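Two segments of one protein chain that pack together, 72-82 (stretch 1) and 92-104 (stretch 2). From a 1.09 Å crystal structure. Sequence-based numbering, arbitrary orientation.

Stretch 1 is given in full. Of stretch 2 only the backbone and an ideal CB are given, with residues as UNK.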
# COMPACT_ATOMS: atom_id res chain seq x y z
N VAL A 72 -3.78 8.03 -3.52
CA VAL A 72 -2.33 7.90 -3.48
C VAL A 72 -1.83 7.32 -4.80
O VAL A 72 -2.51 6.57 -5.49
CB VAL A 72 -1.86 7.04 -2.31
CG1 VAL A 72 -2.20 7.64 -0.99
CG2 VAL A 72 -2.41 5.62 -2.39
N LYS A 73 -0.57 7.66 -5.08
CA LYS A 73 0.24 6.92 -6.06
C LYS A 73 1.30 6.17 -5.27
O LYS A 73 2.02 6.77 -4.46
CB LYS A 73 0.89 7.84 -7.06
CG LYS A 73 1.73 7.12 -8.09
CD LYS A 73 2.30 8.04 -9.13
CE LYS A 73 3.08 7.35 -10.18
NZ LYS A 73 3.78 8.25 -11.13
N ILE A 74 1.42 4.86 -5.51
CA ILE A 74 2.36 4.00 -4.86
C ILE A 74 3.27 3.37 -5.88
O ILE A 74 2.78 2.89 -6.92
CB ILE A 74 1.67 2.90 -4.05
CG1 ILE A 74 0.84 3.55 -2.93
CG2 ILE A 74 2.59 1.86 -3.50
CD1 ILE A 74 -0.10 2.63 -2.25
N GLU A 75 4.56 3.32 -5.59
CA GLU A 75 5.49 2.48 -6.28
C GLU A 75 6.01 1.47 -5.28
O GLU A 75 6.38 1.83 -4.16
CB GLU A 75 6.69 3.19 -6.92
CG GLU A 75 7.45 2.27 -7.91
CD GLU A 75 8.41 1.25 -7.39
OE1 GLU A 75 8.64 0.19 -8.02
OE2 GLU A 75 8.94 1.45 -6.25
N GLY A 76 6.15 0.21 -5.67
CA GLY A 76 6.71 -0.78 -4.80
C GLY A 76 7.03 -2.09 -5.50
O GLY A 76 7.04 -2.17 -6.69
N GLN A 77 7.32 -3.05 -4.68
CA GLN A 77 7.80 -4.36 -5.08
C GLN A 77 6.72 -5.38 -4.78
O GLN A 77 6.20 -5.37 -3.64
CB GLN A 77 9.05 -4.71 -4.28
CG GLN A 77 9.82 -5.95 -4.68
CD GLN A 77 11.08 -6.13 -3.84
OE1 GLN A 77 11.03 -6.00 -2.62
NE2 GLN A 77 12.19 -6.33 -4.48
N LEU A 78 6.37 -6.28 -5.68
CA LEU A 78 5.40 -7.32 -5.37
C LEU A 78 6.15 -8.44 -4.65
O LEU A 78 7.04 -9.05 -5.22
CB LEU A 78 4.72 -7.85 -6.63
CG LEU A 78 3.56 -8.79 -6.45
CD1 LEU A 78 2.42 -8.13 -5.67
CD2 LEU A 78 3.03 -9.30 -7.80
N ARG A 79 5.77 -8.67 -3.39
CA ARG A 79 6.44 -9.64 -2.54
C ARG A 79 5.52 -10.77 -2.15
O ARG A 79 4.34 -10.58 -1.89
CB ARG A 79 6.96 -8.98 -1.25
CG ARG A 79 8.08 -8.02 -1.45
CD ARG A 79 8.68 -7.58 -0.11
NE ARG A 79 9.79 -6.69 -0.31
CZ ARG A 79 10.61 -6.29 0.69
NH1 ARG A 79 10.42 -6.76 1.91
NH2 ARG A 79 11.57 -5.45 0.38
N SER A 80 6.12 -11.96 -2.06
CA SER A 80 5.53 -13.05 -1.33
C SER A 80 6.30 -13.17 -0.02
O SER A 80 7.51 -12.95 0.04
CB SER A 80 5.57 -14.35 -2.14
OG SER A 80 6.88 -14.76 -2.47
N TYR A 81 5.55 -13.55 1.04
CA TYR A 81 6.24 -13.81 2.30
C TYR A 81 5.41 -14.77 3.12
O TYR A 81 4.22 -14.86 3.00
CB TYR A 81 6.59 -12.52 3.06
CG TYR A 81 5.40 -11.82 3.66
CD1 TYR A 81 4.48 -11.08 2.92
CD2 TYR A 81 5.17 -11.93 5.00
CE1 TYR A 81 3.39 -10.47 3.53
CE2 TYR A 81 4.09 -11.32 5.62
CZ TYR A 81 3.19 -10.59 4.87
OH TYR A 81 2.17 -10.00 5.52
N ASN A 82 6.12 -15.45 4.06
CA ASN A 82 5.44 -16.44 4.90
C ASN A 82 5.11 -15.68 6.20
O ASN A 82 6.01 -15.41 6.97
CB ASN A 82 6.32 -17.68 5.03
CG ASN A 82 6.47 -18.55 3.78
OD1 ASN A 82 5.53 -19.26 3.39
ND2 ASN A 82 7.57 -18.54 3.03
N UNK A 92 0.72 -18.39 6.81
CA UNK A 92 0.50 -18.74 5.45
C UNK A 92 1.27 -17.76 4.57
O UNK A 92 1.69 -16.70 5.00
CB UNK A 92 -0.99 -18.75 5.12
N UNK A 93 1.39 -18.13 3.28
CA UNK A 93 1.99 -17.25 2.32
C UNK A 93 1.03 -16.13 1.93
O UNK A 93 -0.12 -16.38 1.58
CB UNK A 93 2.43 -18.04 1.09
N UNK A 94 1.53 -14.92 2.01
CA UNK A 94 0.78 -13.70 1.71
C UNK A 94 1.52 -12.97 0.60
O UNK A 94 2.74 -12.92 0.56
CB UNK A 94 0.62 -12.81 2.95
N UNK A 95 0.74 -12.33 -0.26
CA UNK A 95 1.26 -11.41 -1.26
C UNK A 95 0.98 -10.00 -0.82
O UNK A 95 -0.10 -9.68 -0.27
CB UNK A 95 0.65 -11.68 -2.64
N UNK A 96 1.92 -9.10 -1.10
CA UNK A 96 1.71 -7.69 -0.84
C UNK A 96 2.51 -6.86 -1.79
O UNK A 96 3.58 -7.29 -2.25
CB UNK A 96 2.07 -7.34 0.60
N UNK A 97 2.06 -5.64 -2.02
CA UNK A 97 2.85 -4.62 -2.69
C UNK A 97 3.58 -3.90 -1.57
O UNK A 97 2.97 -3.15 -0.79
CB UNK A 97 2.00 -3.67 -3.54
N UNK A 98 4.88 -4.11 -1.48
CA UNK A 98 5.71 -3.52 -0.46
C UNK A 98 6.14 -2.16 -0.97
O UNK A 98 6.91 -2.03 -1.92
CB UNK A 98 6.91 -4.41 -0.12
N UNK A 99 5.61 -1.08 -0.34
CA UNK A 99 5.78 0.24 -0.86
C UNK A 99 7.21 0.72 -0.70
O UNK A 99 7.83 0.55 0.33
CB UNK A 99 4.81 1.20 -0.17
N UNK A 100 7.69 1.35 -1.77
CA UNK A 100 8.96 2.08 -1.75
C UNK A 100 8.71 3.57 -1.79
O UNK A 100 9.57 4.33 -1.29
CB UNK A 100 9.85 1.66 -2.92
N UNK A 101 7.64 4.04 -2.40
CA UNK A 101 7.35 5.45 -2.52
C UNK A 101 5.86 5.60 -2.48
O UNK A 101 5.11 4.76 -3.02
CB UNK A 101 7.94 6.05 -3.80
N UNK A 102 5.40 6.65 -1.80
CA UNK A 102 3.98 6.95 -1.74
C UNK A 102 3.84 8.47 -1.82
O UNK A 102 4.63 9.20 -1.20
CB UNK A 102 3.34 6.39 -0.47
N UNK A 103 2.86 8.91 -2.58
CA UNK A 103 2.52 10.31 -2.64
C UNK A 103 1.00 10.43 -2.56
O UNK A 103 0.26 9.80 -3.31
CB UNK A 103 3.07 10.96 -3.91
N UNK A 104 0.52 11.30 -1.69
CA UNK A 104 -0.90 11.62 -1.58
C UNK A 104 -1.19 12.64 -2.66
O UNK A 104 -0.47 13.61 -2.83
CB UNK A 104 -1.27 12.14 -0.19

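Stretch 2 runs antiparallel to stretch 1, and paired backbone hydrogen bonds fix which face each position serves; the designer's question is what stretch 1 offers there.

Position 92 points its CB away, with nothing of stretch 1 near it, so almost anything soluble would do. It is K92.

At 93 the CB lies on the face of S80 and N82, 4.1 Å from N82 OD1. A polar partner or a flexible apolar chain would serve. The deposited L93 reaches back over the strand, its CD1 3.2 Å from N82 OD1 and its CD2 4.1 Å from S80 CB.

Position 94 is hydrogen-bonded in both directions with Y81, and its ideal CB sits 3.7 Å from Y81 CE1. A beta-branched or other apolar residue suits this ring. I94 places CG2 3.7 Å from Y81 CE1.

Position 95 faces the small S80; open space permits many residues of medium size. L95 fills some of it, CD2 lying 4.0 Å from S80 CB.

At 96 the extended backbone (-152/155) and the neighbouring Y81 ring, with CE1 4.5 Å from the ideal CB, favour a compact, beta-branched residue: valine, threonine or isoleucine. T96 turns CG2 to Y81 CE1 at 4.1 Å, while OG1 is satisfied elsewhere in the structure.

Position 97 pairs with L78, whose CD1 is 5.0 Å from the ideal CB, beside side-chain-free G76. Valine, isoleucine or leucine would fit. V97 meets L78 CD1 through CG2 at 4.0 Å.

Position 98 is the most telling. R79 extends alongside, its CD 3.6 Å from the ideal CB, and Q77 OE1 accepts a hydrogen bond from R79 NE at 2.7 Å, helping to hold the guanidinium. An aromatic could use that flat cation; an acid could pair with it. F98 stacks: the planes are 7° apart and R79 CZ lies 3.7 Å from the ring centroid.

At 99, where the bulge shifts the register, the CB points sideways, 4.1 Å from I74 CG2. A small apolar residue is sufficient. A99 supplies just that methyl contact.

Position 100 turns the corner with its CB toward stretch 1, 3.5 Å from E75 OE2. A basic residue is the natural reading, though a neutral donor could also serve. R100 answers both carboxylate oxygens, NE to OE2 and NH1 to OE1 of E75, each at 2.9 Å; one guanidinium face covers Q77 CB.

Position 101 lies beside E75 CB, 4.4 Å from the ideal CB, and tolerates polar residues. D101 takes a water through OD2 at 2.5 Å; the same water donates to K73 O at 3.0 Å.

Position 102 faces V72 and I74, calling for a branched aliphatic. I102 sets CD1 3.7 Å from I74 CG1 and CG1 4.0 Å from V72 CB.

Position 103 pairs with K73, whose end leads away, leaving room for small polar or beta-branched residues alike. It is S103. At 104, V72 invites an aliphatic, and V104 CG2 meets V72 CG1 at 4.1 Å.

Stretch 2 (92-104) KLILTVFARDISV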
# COMPACT_ATOMS: atom_id res chain seq x y z
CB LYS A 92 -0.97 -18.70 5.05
CG LYS A 92 -1.54 -17.32 5.24
CD LYS A 92 -2.98 -17.15 4.85
CE LYS A 92 -3.85 -17.79 5.91
NZ LYS A 92 -5.23 -18.06 5.32
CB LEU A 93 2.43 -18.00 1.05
CG LEU A 93 3.44 -17.22 0.23
CD1 LEU A 93 4.81 -17.43 0.88
CD2 LEU A 93 3.57 -17.76 -1.13
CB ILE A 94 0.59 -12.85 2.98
CG1 ILE A 94 -0.14 -13.65 4.07
CG2 ILE A 94 -0.06 -11.53 2.68
CD1 ILE A 94 -1.56 -13.94 3.80
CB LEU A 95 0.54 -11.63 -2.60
CG LEU A 95 0.91 -12.95 -3.25
CD1 LEU A 95 -0.05 -13.31 -4.34
CD2 LEU A 95 2.31 -12.88 -3.83
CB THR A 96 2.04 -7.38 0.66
OG1 THR A 96 1.43 -6.11 0.93
CG2 THR A 96 3.54 -7.36 0.92
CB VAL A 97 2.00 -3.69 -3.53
CG1 VAL A 97 2.92 -2.62 -4.16
CG2 VAL A 97 1.21 -4.43 -4.58
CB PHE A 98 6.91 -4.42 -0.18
CG PHE A 98 7.70 -4.02 1.03
CD1 PHE A 98 7.32 -4.44 2.29
CD2 PHE A 98 8.82 -3.27 0.91
CE1 PHE A 98 8.05 -4.13 3.41
CE2 PHE A 98 9.58 -2.92 2.03
CZ PHE A 98 9.18 -3.34 3.28
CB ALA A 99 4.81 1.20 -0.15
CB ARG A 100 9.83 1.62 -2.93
CG ARG A 100 10.33 0.24 -2.64
CD ARG A 100 11.34 -0.13 -3.70
NE ARG A 100 10.70 -0.50 -5.01
CZ ARG A 100 10.94 -1.60 -5.72
NH1 ARG A 100 10.33 -1.81 -6.87
NH2 ARG A 100 11.80 -2.51 -5.31
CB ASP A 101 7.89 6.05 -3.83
CG ASP A 101 7.60 7.56 -3.74
OD1 ASP A 101 7.91 8.23 -2.75
OD2 ASP A 101 6.99 8.13 -4.65
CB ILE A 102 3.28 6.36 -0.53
CG1 ILE A 102 1.72 6.46 -0.60
CG2 ILE A 102 3.81 6.94 0.77
CD1 ILE A 102 1.00 5.44 0.28
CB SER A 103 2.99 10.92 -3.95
OG SER A 103 4.36 10.90 -4.11
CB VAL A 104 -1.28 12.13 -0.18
CG1 VAL A 104 -2.75 12.50 -0.12
CG2 VAL A 104 -1.03 11.07 0.91
O HOH W 1 4.70 7.50 -5.49
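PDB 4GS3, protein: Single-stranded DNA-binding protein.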